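Local coordinates for protein putative 2,5-diketo-D-gluconic acid reductase B (Sinorhizobium meliloti, PDB 3UP8) that probably reduces methylglyoxal to hydroxyacetone with NADPH, as an oxidoreductase of the aldo/keto reductase family built on a TIM barrel, at residues A[126-131]-A[157-162]; A[153-158]-A[174-179]; A[163-168]-A[193-198]; A[178-183]-A[202-207]. One frame throughout, in Å; residues are numbered along the deposited sequence.

Contact 1 (A[126-131]-A[157-162]). With ACT (acetate ion), chain C.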
loop_
_atom_site.group_PDB
_atom_site.type_symbol
_atom_site.label_atom_id
_atom_site.label_comp_id
_atom_site.label_asym_id
_atom_site.label_seq_id
_atom_site.Cartn_x
_atom_site.Cartn_y
_atom_site.Cartn_z
ATOM N N LEU A 126 1.901 0.811 -9.905
ATOM C CA LEU A 126 1.642 -0.620 -9.756
ATOM C C LEU A 126 0.683 -1.117 -10.821
ATOM O O LEU A 126 -0.183 -0.388 -11.309
ATOM C CB LEU A 126 1.050 -0.920 -8.371
ATOM C CG LEU A 126 1.684 -0.302 -7.121
ATOM C CD1 LEU A 126 0.912 -0.745 -5.879
ATOM C CD2 LEU A 126 3.157 -0.685 -6.983
ATOM N N LEU A 127 0.853 -2.377 -11.177
ATOM C CA LEU A 127 -0.187 -3.128 -11.843
ATOM C C LEU A 127 -1.166 -3.513 -10.743
ATOM O O LEU A 127 -0.788 -4.168 -9.753
ATOM C CB LEU A 127 0.397 -4.381 -12.531
ATOM C CG LEU A 127 1.571 -4.123 -13.486
ATOM C CD1 LEU A 127 2.227 -5.430 -13.959
ATOM C CD2 LEU A 127 1.140 -3.253 -14.696
ATOM N N HIS A 128 -2.422 -3.114 -10.923
ATOM C CA HIS A 128 -3.415 -3.223 -9.847
ATOM C C HIS A 128 -3.813 -4.666 -9.521
ATOM O O HIS A 128 -3.939 -5.027 -8.354
ATOM C CB HIS A 128 -4.655 -2.370 -10.182
ATOM C CG HIS A 128 -5.417 -1.910 -8.980
ATOM N ND1 HIS A 128 -6.177 -0.759 -8.978
ATOM C CD2 HIS A 128 -5.528 -2.436 -7.734
ATOM C CE1 HIS A 128 -6.731 -0.601 -7.790
ATOM N NE2 HIS A 128 -6.349 -1.599 -7.014
ATOM N N TRP A 129 -3.986 -5.486 -10.558
ATOM C CA TRP A 129 -4.381 -6.877 -10.412
ATOM C C TRP A 129 -3.645 -7.705 -11.457
ATOM O O TRP A 129 -3.359 -7.193 -12.536
ATOM C CB TRP A 129 -5.896 -7.041 -10.589
ATOM C CG TRP A 129 -6.673 -6.518 -9.418
ATOM C CD1 TRP A 129 -7.155 -5.259 -9.260
ATOM C CD2 TRP A 129 -7.019 -7.237 -8.229
ATOM N NE1 TRP A 129 -7.789 -5.143 -8.044
ATOM C CE2 TRP A 129 -7.708 -6.344 -7.390
ATOM C CE3 TRP A 129 -6.809 -8.554 -7.793
ATOM C CZ2 TRP A 129 -8.197 -6.720 -6.139
ATOM C CZ3 TRP A 129 -7.300 -8.929 -6.543
ATOM C CH2 TRP A 129 -7.971 -8.006 -5.730
ATOM N N PRO A 130 -3.349 -8.987 -11.150
ATOM C CA PRO A 130 -2.650 -9.879 -12.102
ATOM C C PRO A 130 -3.519 -10.445 -13.229
ATOM O O PRO A 130 -3.000 -10.708 -14.325
ATOM C CB PRO A 130 -2.162 -11.024 -11.213
ATOM C CG PRO A 130 -3.180 -11.086 -10.121
ATOM C CD PRO A 130 -3.535 -9.635 -9.838
ATOM N N GLY A 131 -4.815 -10.625 -12.961
ATOM C CA GLY A 131 -5.757 -11.210 -13.926
ATOM C C GLY A 131 -6.053 -10.340 -15.129
ATOM O O GLY A 131 -6.603 -9.243 -15.003
ATOM N N ILE A 157 3.839 -4.133 -8.192
ATOM C CA ILE A 157 2.697 -4.989 -8.476
ATOM C C ILE A 157 1.707 -5.004 -7.328
ATOM O O ILE A 157 2.002 -4.534 -6.235
ATOM C CB ILE A 157 3.157 -6.430 -8.815
ATOM C CG1 ILE A 157 3.990 -6.999 -7.644
ATOM C CG2 ILE A 157 3.929 -6.416 -10.152
ATOM C CD1 ILE A 157 4.645 -8.348 -7.895
ATOM N N SER A 158 0.519 -5.541 -7.575
ATOM C CA SER A 158 -0.501 -5.580 -6.546
ATOM C C SER A 158 -1.340 -6.816 -6.746
ATOM O O SER A 158 -1.774 -7.107 -7.870
ATOM C CB SER A 158 -1.349 -4.291 -6.561
ATOM O OG SER A 158 -2.231 -4.210 -5.437
ATOM N N ASN A 159 -1.550 -7.547 -5.647
ATOM C CA ASN A 159 -2.380 -8.742 -5.601
ATOM C C ASN A 159 -1.813 -9.897 -6.412
ATOM O O ASN A 159 -2.565 -10.756 -6.889
ATOM C CB ASN A 159 -3.809 -8.419 -6.045
ATOM C CG ASN A 159 -4.420 -7.293 -5.237
ATOM O OD1 ASN A 159 -4.633 -7.437 -4.036
ATOM N ND2 ASN A 159 -4.680 -6.157 -5.885
ATOM N N PHE A 160 -0.494 -9.908 -6.571
ATOM C CA PHE A 160 0.176 -10.991 -7.275
ATOM C C PHE A 160 0.457 -12.119 -6.276
ATOM O O PHE A 160 0.833 -11.862 -5.122
ATOM C CB PHE A 160 1.504 -10.500 -7.858
ATOM C CG PHE A 160 1.374 -9.745 -9.161
ATOM C CD1 PHE A 160 2.317 -9.928 -10.179
ATOM C CD2 PHE A 160 0.331 -8.849 -9.375
ATOM C CE1 PHE A 160 2.212 -9.223 -11.389
ATOM C CE2 PHE A 160 0.212 -8.154 -10.582
ATOM C CZ PHE A 160 1.149 -8.334 -11.589
ATOM N N ASN A 161 0.304 -13.366 -6.725
ATOM C CA ASN A 161 0.724 -14.497 -5.907
ATOM C C ASN A 161 2.237 -14.694 -6.061
ATOM O O ASN A 161 2.874 -13.963 -6.841
ATOM C CB ASN A 161 -0.102 -15.750 -6.250
ATOM C CG ASN A 161 0.159 -16.274 -7.654
ATOM O OD1 ASN A 161 1.163 -15.943 -8.280
ATOM N ND2 ASN A 161 -0.752 -17.113 -8.150
ATOM N N THR A 162 2.822 -15.655 -5.331
ATOM C CA THR A 162 4.282 -15.822 -5.332
ATOM C C THR A 162 4.827 -16.187 -6.714
ATOM O O THR A 162 5.899 -15.734 -7.111
ATOM C CB THR A 162 4.795 -16.841 -4.248
ATOM O OG1 THR A 162 4.169 -18.100 -4.454
ATOM C CG2 THR A 162 4.428 -16.378 -2.848
HETATM C C ACT C . -7.596 -2.055 -3.701
HETATM O O ACT C . -6.801 -1.288 -3.116
HETATM O OXT ACT C . -7.979 -1.674 -4.814
HETATM C CH3 ACT C . -8.068 -3.353 -3.125
#

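Contact 2 (A[153-158]-A[174-179])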
loop_
_atom_site.group_PDB
_atom_site.type_symbol
_atom_site.label_atom_id
_atom_site.label_comp_id
_atom_site.label_asym_id
_atom_site.label_seq_id
_atom_site.Cartn_x
_atom_site.Cartn_y
_atom_site.Cartn_z
ATOM N N ARG A 153 9.067 6.811 -10.880
ATOM C CA ARG A 153 10.381 6.612 -10.277
ATOM C C ARG A 153 10.630 5.117 -10.023
ATOM O O ARG A 153 11.715 4.591 -10.304
ATOM C CB ARG A 153 10.513 7.422 -8.973
ATOM C CG ARG A 153 10.529 8.947 -9.167
ATOM C CD ARG A 153 11.828 9.477 -9.781
ATOM N NE ARG A 153 11.739 10.917 -10.092
ATOM C CZ ARG A 153 11.322 11.429 -11.253
ATOM N NH1 ARG A 153 10.940 10.642 -12.256
ATOM N NH2 ARG A 153 11.273 12.750 -11.406
ATOM N N HIS A 154 9.608 4.440 -9.506
ATOM C CA HIS A 154 9.711 3.039 -9.120
ATOM C C HIS A 154 8.479 2.305 -9.614
ATOM O O HIS A 154 7.418 2.907 -9.790
ATOM C CB HIS A 154 9.815 2.946 -7.603
ATOM C CG HIS A 154 10.916 3.775 -7.046
ATOM N ND1 HIS A 154 12.237 3.390 -7.102
ATOM C CD2 HIS A 154 10.897 4.982 -6.433
ATOM C CE1 HIS A 154 12.986 4.331 -6.557
ATOM N NE2 HIS A 154 12.197 5.308 -6.147
ATOM N N ILE A 155 8.629 1.013 -9.884
ATOM C CA ILE A 155 7.515 0.214 -10.393
ATOM C C ILE A 155 7.200 -0.952 -9.437
ATOM O O ILE A 155 8.076 -1.427 -8.717
ATOM C CB ILE A 155 7.784 -0.303 -11.835
ATOM C CG1 ILE A 155 9.095 -1.120 -11.921
ATOM C CG2 ILE A 155 7.806 0.862 -12.835
ATOM C CD1 ILE A 155 9.194 -1.950 -13.209
ATOM N N GLY A 156 5.952 -1.403 -9.438
ATOM C CA GLY A 156 5.570 -2.542 -8.626
ATOM C C GLY A 156 4.312 -3.244 -9.067
ATOM O O GLY A 156 3.777 -2.986 -10.167
ATOM N N ILE A 157 3.839 -4.133 -8.192
ATOM C CA ILE A 157 2.697 -4.989 -8.476
ATOM C C ILE A 157 1.707 -5.004 -7.328
ATOM O O ILE A 157 2.002 -4.534 -6.235
ATOM C CB ILE A 157 3.157 -6.430 -8.815
ATOM C CG1 ILE A 157 3.990 -6.999 -7.644
ATOM C CG2 ILE A 157 3.929 -6.416 -10.152
ATOM C CD1 ILE A 157 4.645 -8.348 -7.895
ATOM N N SER A 158 0.519 -5.541 -7.575
ATOM C CA SER A 158 -0.501 -5.580 -6.546
ATOM C C SER A 158 -1.340 -6.816 -6.746
ATOM O O SER A 158 -1.774 -7.107 -7.870
ATOM C CB SER A 158 -1.349 -4.291 -6.561
ATOM O OG SER A 158 -2.231 -4.210 -5.437
ATOM N N ALA A 174 13.903 -3.217 -14.645
ATOM C CA ALA A 174 13.946 -2.497 -13.366
ATOM C C ALA A 174 13.508 -3.402 -12.203
ATOM O O ALA A 174 12.674 -4.292 -12.399
ATOM C CB ALA A 174 13.041 -1.253 -13.429
ATOM N N PRO A 175 14.047 -3.160 -10.984
ATOM C CA PRO A 175 13.570 -3.919 -9.843
ATOM C C PRO A 175 12.089 -3.669 -9.586
ATOM O O PRO A 175 11.551 -2.595 -9.941
ATOM C CB PRO A 175 14.407 -3.399 -8.664
ATOM C CG PRO A 175 15.539 -2.639 -9.263
ATOM C CD PRO A 175 15.063 -2.163 -10.610
ATOM N N ILE A 176 11.438 -4.670 -9.012
ATOM C CA ILE A 176 10.042 -4.559 -8.601
ATOM C C ILE A 176 10.091 -4.148 -7.135
ATOM O O ILE A 176 10.642 -4.865 -6.312
ATOM C CB ILE A 176 9.303 -5.894 -8.735
ATOM C CG1 ILE A 176 9.282 -6.364 -10.198
ATOM C CG2 ILE A 176 7.887 -5.805 -8.125
ATOM C CD1 ILE A 176 8.438 -5.493 -11.137
ATOM N N ALA A 177 9.534 -2.979 -6.825
ATOM C CA ALA A 177 9.680 -2.394 -5.503
ATOM C C ALA A 177 8.856 -3.086 -4.413
ATOM O O ALA A 177 9.340 -3.285 -3.292
ATOM C CB ALA A 177 9.323 -0.885 -5.566
ATOM N N THR A 178 7.602 -3.422 -4.729
ATOM C CA THR A 178 6.641 -3.867 -3.731
ATOM C C THR A 178 5.550 -4.692 -4.390
ATOM O O THR A 178 5.315 -4.586 -5.598
ATOM C CB THR A 178 5.997 -2.647 -2.949
ATOM O OG1 THR A 178 5.415 -3.093 -1.714
ATOM C CG2 THR A 178 4.908 -1.954 -3.777
ATOM N N ASN A 179 4.908 -5.529 -3.585
ATOM C CA ASN A 179 3.635 -6.155 -3.934
ATOM C C ASN A 179 2.598 -5.693 -2.900
ATOM O O ASN A 179 2.712 -5.986 -1.699
ATOM C CB ASN A 179 3.761 -7.692 -3.957
ATOM C CG ASN A 179 2.484 -8.386 -4.443
ATOM O OD1 ASN A 179 1.622 -7.773 -5.079
ATOM N ND2 ASN A 179 2.358 -9.666 -4.129
HETATM O O HOH W 1 11.264 -0.039 -9.283
#

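Contact 3 (A[163-168]-A[193-198])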
loop_
_atom_site.group_PDB
_atom_site.type_symbol
_atom_site.label_atom_id
_atom_site.label_comp_id
_atom_site.label_asym_id
_atom_site.label_seq_id
_atom_site.Cartn_x
_atom_site.Cartn_y
_atom_site.Cartn_z
ATOM N N THR A 163 4.065 -16.992 -7.448
ATOM C CA THR A 163 4.453 -17.403 -8.786
ATOM C C THR A 163 4.563 -16.167 -9.684
ATOM O O THR A 163 5.521 -16.022 -10.440
ATOM C CB THR A 163 3.434 -18.409 -9.373
ATOM O OG1 THR A 163 3.342 -19.530 -8.484
ATOM C CG2 THR A 163 3.907 -18.903 -10.732
ATOM N N GLN A 164 3.594 -15.262 -9.556
ATOM C CA GLN A 164 3.562 -14.053 -10.379
ATOM C C GLN A 164 4.599 -13.019 -9.947
ATOM O O GLN A 164 5.082 -12.230 -10.770
ATOM C CB GLN A 164 2.155 -13.468 -10.375
ATOM C CG GLN A 164 1.117 -14.435 -10.958
ATOM C CD GLN A 164 -0.305 -14.069 -10.596
ATOM O OE1 GLN A 164 -0.575 -13.453 -9.555
ATOM N NE2 GLN A 164 -1.232 -14.444 -11.456
HETATM N N MSE A 165 4.920 -13.017 -8.656
HETATM C CA MSE A 165 5.953 -12.153 -8.122
HETATM C C MSE A 165 7.283 -12.552 -8.750
HETATM O O MSE A 165 8.031 -11.697 -9.230
HETATM C CB MSE A 165 6.035 -12.270 -6.592
HETATM C CG MSE A 165 4.820 -11.670 -5.858
HETATM SE SE MSE A 165 4.772 -12.243 -3.976
HETATM C CE MSE A 165 6.338 -11.313 -3.383
ATOM N N GLU A 166 7.555 -13.859 -8.763
ATOM C CA GLU A 166 8.796 -14.379 -9.332
ATOM C C GLU A 166 8.846 -14.045 -10.815
ATOM O O GLU A 166 9.887 -13.612 -11.311
ATOM C CB GLU A 166 8.934 -15.888 -9.075
ATOM C CG GLU A 166 9.282 -16.213 -7.611
ATOM C CD GLU A 166 8.914 -17.641 -7.172
ATOM O OE1 GLU A 166 8.698 -18.532 -8.039
ATOM O OE2 GLU A 166 8.840 -17.870 -5.937
ATOM N N GLU A 167 7.715 -14.220 -11.504
ATOM C CA GLU A 167 7.630 -13.913 -12.933
ATOM C C GLU A 167 7.863 -12.422 -13.195
ATOM O O GLU A 167 8.639 -12.066 -14.067
ATOM C CB GLU A 167 6.293 -14.376 -13.550
ATOM C CG GLU A 167 6.112 -13.939 -15.016
ATOM C CD GLU A 167 4.787 -14.363 -15.644
ATOM O OE1 GLU A 167 3.728 -14.277 -14.982
ATOM O OE2 GLU A 167 4.807 -14.761 -16.827
ATOM N N ALA A 168 7.201 -11.559 -12.427
ATOM C CA ALA A 168 7.410 -10.108 -12.577
ATOM C C ALA A 168 8.865 -9.680 -12.372
ATOM O O ALA A 168 9.416 -8.941 -13.186
ATOM C CB ALA A 168 6.453 -9.317 -11.671
ATOM N N LEU A 193 5.256 -13.083 2.024
ATOM C CA LEU A 193 6.347 -12.382 2.712
ATOM C C LEU A 193 7.703 -13.007 2.442
ATOM O O LEU A 193 8.698 -12.298 2.237
ATOM C CB LEU A 193 6.117 -12.360 4.224
ATOM C CG LEU A 193 5.467 -11.139 4.851
ATOM C CD1 LEU A 193 5.125 -11.467 6.314
ATOM C CD2 LEU A 193 6.373 -9.907 4.740
ATOM N N GLN A 194 7.747 -14.336 2.469
ATOM C CA GLN A 194 8.997 -15.061 2.276
ATOM C C GLN A 194 9.519 -14.844 0.859
ATOM O O GLN A 194 10.711 -14.627 0.665
ATOM C CB GLN A 194 8.832 -16.556 2.612
ATOM C CG GLN A 194 8.446 -16.773 4.107
ATOM C CD GLN A 194 8.367 -18.241 4.548
ATOM O OE1 GLN A 194 7.911 -19.110 3.798
ATOM N NE2 GLN A 194 8.782 -18.509 5.787
ATOM N N THR A 195 8.621 -14.880 -0.120
ATOM C CA THR A 195 9.001 -14.609 -1.512
ATOM C C THR A 195 9.443 -13.157 -1.666
ATOM O O THR A 195 10.460 -12.885 -2.290
ATOM C CB THR A 195 7.858 -14.955 -2.486
ATOM O OG1 THR A 195 7.591 -16.354 -2.414
ATOM C CG2 THR A 195 8.208 -14.604 -3.924
ATOM N N ALA A 196 8.693 -12.225 -1.079
ATOM C CA ALA A 196 9.083 -10.808 -1.128
ATOM C C ALA A 196 10.517 -10.607 -0.663
ATOM O O ALA A 196 11.324 -9.992 -1.357
ATOM C CB ALA A 196 8.125 -9.953 -0.307
ATOM N N ARG A 197 10.834 -11.135 0.514
ATOM C CA ARG A 197 12.160 -10.992 1.105
ATOM C C ARG A 197 13.285 -11.627 0.266
ATOM O O ARG A 197 14.367 -11.049 0.133
ATOM C CB ARG A 197 12.157 -11.525 2.544
ATOM C CG ARG A 197 11.432 -10.590 3.513
ATOM C CD ARG A 197 11.132 -11.267 4.836
ATOM N NE ARG A 197 10.401 -10.383 5.749
ATOM C CZ ARG A 197 9.548 -10.819 6.674
ATOM N NH1 ARG A 197 9.320 -12.120 6.789
ATOM N NH2 ARG A 197 8.910 -9.966 7.469
ATOM N N ARG A 198 13.023 -12.792 -0.316
ATOM C CA ARG A 198 13.973 -13.400 -1.255
ATOM C C ARG A 198 14.208 -12.522 -2.492
ATOM O O ARG A 198 15.346 -12.375 -2.950
ATOM C CB ARG A 198 13.511 -14.795 -1.669
ATOM C CG ARG A 198 14.534 -15.556 -2.530
ATOM C CD ARG A 198 14.079 -16.967 -2.912
ATOM N NE ARG A 198 12.863 -16.975 -3.733
ATOM C CZ ARG A 198 12.829 -16.716 -5.041
ATOM N NH1 ARG A 198 13.943 -16.413 -5.710
ATOM N NH2 ARG A 198 11.672 -16.755 -5.681
#

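Contact 4 (A[178-183]-A[202-207])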
loop_
_atom_site.group_PDB
_atom_site.type_symbol
_atom_site.label_atom_id
_atom_site.label_comp_id
_atom_site.label_asym_id
_atom_site.label_seq_id
_atom_site.Cartn_x
_atom_site.Cartn_y
_atom_site.Cartn_z
ATOM N N THR A 178 7.602 -3.422 -4.729
ATOM C CA THR A 178 6.641 -3.867 -3.731
ATOM C C THR A 178 5.550 -4.692 -4.390
ATOM O O THR A 178 5.315 -4.586 -5.598
ATOM C CB THR A 178 5.997 -2.647 -2.949
ATOM O OG1 THR A 178 5.415 -3.093 -1.714
ATOM C CG2 THR A 178 4.908 -1.954 -3.777
ATOM N N ASN A 179 4.908 -5.529 -3.585
ATOM C CA ASN A 179 3.635 -6.155 -3.934
ATOM C C ASN A 179 2.598 -5.693 -2.900
ATOM O O ASN A 179 2.712 -5.986 -1.699
ATOM C CB ASN A 179 3.761 -7.692 -3.957
ATOM C CG ASN A 179 2.484 -8.386 -4.443
ATOM O OD1 ASN A 179 1.622 -7.773 -5.079
ATOM N ND2 ASN A 179 2.358 -9.666 -4.129
ATOM N N GLN A 180 1.611 -4.945 -3.375
ATOM C CA GLN A 180 0.573 -4.438 -2.520
ATOM C C GLN A 180 -0.554 -5.457 -2.470
ATOM O O GLN A 180 -1.147 -5.810 -3.496
ATOM C CB GLN A 180 0.061 -3.068 -2.991
ATOM C CG GLN A 180 -1.045 -2.534 -2.082
ATOM C CD GLN A 180 -1.468 -1.107 -2.386
ATOM O OE1 GLN A 180 -0.633 -0.223 -2.639
ATOM N NE2 GLN A 180 -2.776 -0.863 -2.328
ATOM N N VAL A 181 -0.811 -5.947 -1.261
ATOM C CA VAL A 181 -1.778 -7.013 -1.026
ATOM C C VAL A 181 -2.589 -6.746 0.244
ATOM O O VAL A 181 -2.174 -5.974 1.112
ATOM C CB VAL A 181 -1.085 -8.385 -0.859
ATOM C CG1 VAL A 181 -0.345 -8.796 -2.154
ATOM C CG2 VAL A 181 -0.134 -8.393 0.351
ATOM N N GLU A 182 -3.759 -7.380 0.321
ATOM C CA GLU A 182 -4.567 -7.395 1.547
ATOM C C GLU A 182 -3.757 -8.073 2.641
ATOM O O GLU A 182 -3.251 -9.162 2.441
ATOM C CB GLU A 182 -5.844 -8.198 1.309
ATOM C CG GLU A 182 -6.754 -8.249 2.503
ATOM C CD GLU A 182 -8.037 -8.997 2.228
ATOM O OE1 GLU A 182 -8.416 -9.139 1.051
ATOM O OE2 GLU A 182 -8.664 -9.438 3.209
ATOM N N TYR A 183 -3.609 -7.417 3.787
ATOM C CA TYR A 183 -2.854 -8.012 4.890
ATOM C C TYR A 183 -3.345 -7.417 6.209
ATOM O O TYR A 183 -3.344 -6.202 6.398
ATOM C CB TYR A 183 -1.348 -7.792 4.697
ATOM C CG TYR A 183 -0.450 -8.610 5.610
ATOM C CD1 TYR A 183 -0.868 -9.829 6.146
ATOM C CD2 TYR A 183 0.837 -8.154 5.928
ATOM C CE1 TYR A 183 -0.023 -10.579 6.992
ATOM C CE2 TYR A 183 1.688 -8.894 6.758
ATOM C CZ TYR A 183 1.253 -10.097 7.277
ATOM O OH TYR A 183 2.114 -10.792 8.100
ATOM N N SER A 202 9.276 -5.220 -0.954
ATOM C CA SER A 202 8.442 -5.104 0.231
ATOM C C SER A 202 7.032 -5.628 -0.027
ATOM O O SER A 202 6.663 -5.995 -1.148
ATOM C CB SER A 202 8.369 -3.647 0.696
ATOM O OG SER A 202 7.831 -2.837 -0.345
ATOM N N LEU A 203 6.261 -5.688 1.047
ATOM C CA LEU A 203 4.851 -5.925 0.973
ATOM C C LEU A 203 4.138 -4.663 1.457
ATOM O O LEU A 203 4.434 -4.136 2.546
ATOM C CB LEU A 203 4.510 -7.118 1.857
ATOM C CG LEU A 203 3.098 -7.668 1.841
ATOM C CD1 LEU A 203 3.124 -9.111 2.351
ATOM C CD2 LEU A 203 2.169 -6.798 2.685
ATOM N N THR A 204 3.217 -4.160 0.645
ATOM C CA THR A 204 2.371 -3.086 1.104
ATOM C C THR A 204 0.987 -3.616 1.481
ATOM O O THR A 204 0.305 -4.212 0.658
ATOM C CB THR A 204 2.257 -1.964 0.079
ATOM O OG1 THR A 204 3.564 -1.447 -0.186
ATOM C CG2 THR A 204 1.370 -0.828 0.637
ATOM N N SER A 205 0.591 -3.371 2.727
ATOM C CA SER A 205 -0.681 -3.857 3.268
ATOM C C SER A 205 -1.844 -2.900 3.023
ATOM O O SER A 205 -1.723 -1.697 3.278
ATOM C CB SER A 205 -0.540 -4.069 4.782
ATOM O OG SER A 205 -1.819 -4.127 5.395
ATOM N N TYR A 206 -2.965 -3.442 2.541
ATOM C CA TYR A 206 -4.252 -2.752 2.627
ATOM C C TYR A 206 -5.250 -3.581 3.450
ATOM O O TYR A 206 -5.044 -4.787 3.663
ATOM C CB TYR A 206 -4.828 -2.340 1.253
ATOM C CG TYR A 206 -5.238 -3.467 0.311
ATOM C CD1 TYR A 206 -6.467 -4.111 0.455
ATOM C CD2 TYR A 206 -4.411 -3.854 -0.746
ATOM C CE1 TYR A 206 -6.857 -5.134 -0.416
ATOM C CE2 TYR A 206 -4.793 -4.876 -1.627
ATOM C CZ TYR A 206 -6.020 -5.504 -1.452
ATOM O OH TYR A 206 -6.426 -6.505 -2.305
ATOM N N TYR A 207 -6.311 -2.913 3.909
ATOM C CA TYR A 207 -7.374 -3.508 4.750
ATOM C C TYR A 207 -6.865 -3.972 6.117
ATOM O O TYR A 207 -7.306 -5.000 6.636
ATOM C CB TYR A 207 -8.097 -4.670 4.042
ATOM C CG TYR A 207 -9.491 -4.327 3.563
ATOM C CD1 TYR A 207 -9.893 -4.644 2.269
ATOM C CD2 TYR A 207 -10.414 -3.696 4.408
ATOM C CE1 TYR A 207 -11.176 -4.333 1.820
ATOM C CE2 TYR A 207 -11.699 -3.377 3.968
ATOM C CZ TYR A 207 -12.067 -3.702 2.660
ATOM O OH TYR A 207 -13.315 -3.384 2.188
#

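Contact 1 (A[126-131]-A[157-162])
The side-chain amide of Asn-159 lies flat on the indole of Trp-129, the two planes only 13° apart, with ND2 3.3 Å above the ring plane and over its centre. This stack sits at the C-terminal mouth of the aldo/keto reductase barrel, where parallel strands 122-127 and 152-158 run out into loops. The same ND2 donates to His-128 O at 2.8 Å, with His-128 O close to the amide plane, so the bond fixes the rotation of the amide while the indole covers one face. Asn-159 OD1 turns to Tyr-206 OH. On the side toward the outer helices, Pro-130 CB sits over one face of the Phe-160 ring, 4.0 Å from its centroid, a CH-pi contact, and Leu-127 CD1 reaches Phe-160 CZ at 3.9 Å. His-128, predicted to bind substrate, has CG anti to its N (chi1 -154°), which carries the ring toward an acetate, probably from the crystallisation liquor, with the Asn-159 amide near the ring's edge; His-128 NE2 donates to acetate OXT at 2.7 Å.

Contact 2 (A[153-158]-A[174-179])
A right-handed beta-alpha-beta crossover of the TIM barrel, strand 152-158 to helix 162-171 to strand 176-182, brings these two parallel neighbours together. The axes of their short segments approach to 4.7 Å at an angle of 30°, the divergence of strands that twist round a barrel. Two nearly straight backbone bonds join them: Ala-177 N to Ile-155 O at 2.8 Å and Ile-157 N to Thr-178 O at 3.0 Å. Before the strands come into register a water takes over, accepting from Ile-155 N and donating to Pro-175 O. Ile-155 CG1 rests on that same carbonyl, while CD1 reaches Ala-174 CB at 3.9 Å and also meets Ile-176 CD1. On the helix-facing side, Ile-157 holds CG1 between its backbone N and carbonyl carbon (chi1 57°), a setting that lays CG1 against Ile-176 CG2 at 4.1 Å. The same side chain crosses the amide of Asn-179 obliquely, with Ile-157 CG1 3.6 Å from Asn-179 OD1. Met-165 and Ala-168 of helix 162-171 cover Ile-157 from outside. Gly-156 CA lies 3.7 Å from Thr-178 O, and a beta carbon in the usual place would collide with that oxygen. Asn-179 ND2 bonds to Phe-160 O, tying its strand to the loop after the neighbouring one. The chemistry is thus that of a largely aliphatic joint whose polar links across the strands are backbone bonds and a bridging water.

Contact 3 (A[163-168]-A[193-198])
Helices 163-168 and 193-198 run side by side in nearly the same direction, their short axes 14° apart and 10.1 Å at closest approach, with Met-165 and Thr-195 the nearest residues by CA. They belong to consecutive outer helices of the TIM barrel, 162-171 and 190-199, and a separation this wide is spanned by side chains. Met-165, present as selenomethionine, bends at its last torsion (chi3 67°) and thereby lays CE against the backbone of the second helix, 3.4 Å from Ala-196 N. The same methyl meets Ala-196 CB at 3.8 Å and Thr-195 CG2 at 3.8 Å. Nearer the solvent, Glu-166 extends across the groove and its OE2 forms a salt bridge with Arg-198 NH2 at 3.1 Å. OE2 and CG of Glu-166 both lie against NH2 at the edge of the guanidinium, and the carboxylate and guanidinium planes are turned 68° apart, so the pair does not meet as a two-pronged fork. Thr-195 CG2 lies 3.9 Å from Glu-166 OE2, beneath the bridge. With an alanine at Glu-166, Arg-198 would probably lose its carboxylate mate here and its long side chain would be freer to swing into solvent. The contact therefore grades from a buried methyl packed on backbone to a charged pair near the surface, whose turned planes and exposure suggest a modest electrostatic contribution.

Contact 4 (A[178-183]-A[202-207])
Thr-178 OG1 is held between two hydroxyls, Ser-202 OG at 2.8 Å and Thr-204 OG1 at 2.9 Å, a buried polar chain on the face that also bears Gln-180 and Tyr-206. Thr-178 places OG1 anti to its N (chi1 -161°), pointing it across to the neighbouring strand. A further hydroxyl, Ser-205 OG, donates to Tyr-183 O at 2.8 Å. Between these ends the parallel backbones alternate donors and acceptors, from Asn-179 N with Ser-202 O to Tyr-183 N with Tyr-206 O; Val-181 N to Thr-204 O is the shortest at 2.8 Å. Tyr-206 folds its ring over the adjacent strand, so that Glu-182 N sits 3.3 Å above the ring plane, toward its rim, and Glu-182 CB touches Tyr-206 CE1 at 3.7 Å. A leucine in place of Tyr-206 would probably strip the Glu-182 peptide of its flat cover and leave the Asn-159 amide without its hydroxyl partner. On the opposite face Leu-203 CD2 is wedged between Val-181 CG2, at 3.6 Å, and Tyr-183 CD2. Strands 176-182 and 202-206 are successive staves of the TIM barrel, with Gln-180 near Tyr-70, the predicted proton donor, and Lys-95, predicted to lower its pKa, and Tyr-206 beside the bound acetate.

How the contacts relate
Contacts 1, 2 and 4 follow one another round the barrel wall: contacts 1 and 2 share strand 152-158, contacts 2 and 4 share strand 176-182. All three are buried, whereas contact 3 is partly buried, linking the two outer helices that alternate with these strands, and it alone carries a salt bridge. Contact 2 is mostly aliphatic, contact 4 adds hydroxyls and an aromatic on the inner side, and contact 1 brings flat polar groups to the pocket mouth. A hydrogen bond from Ser-158 OG to Gln-180 O ties contacts 1 and 2 to contact 4. Met-165 of contact 3 packs on Ile-157 and Asn-179, joining the helical layer to the strands beneath.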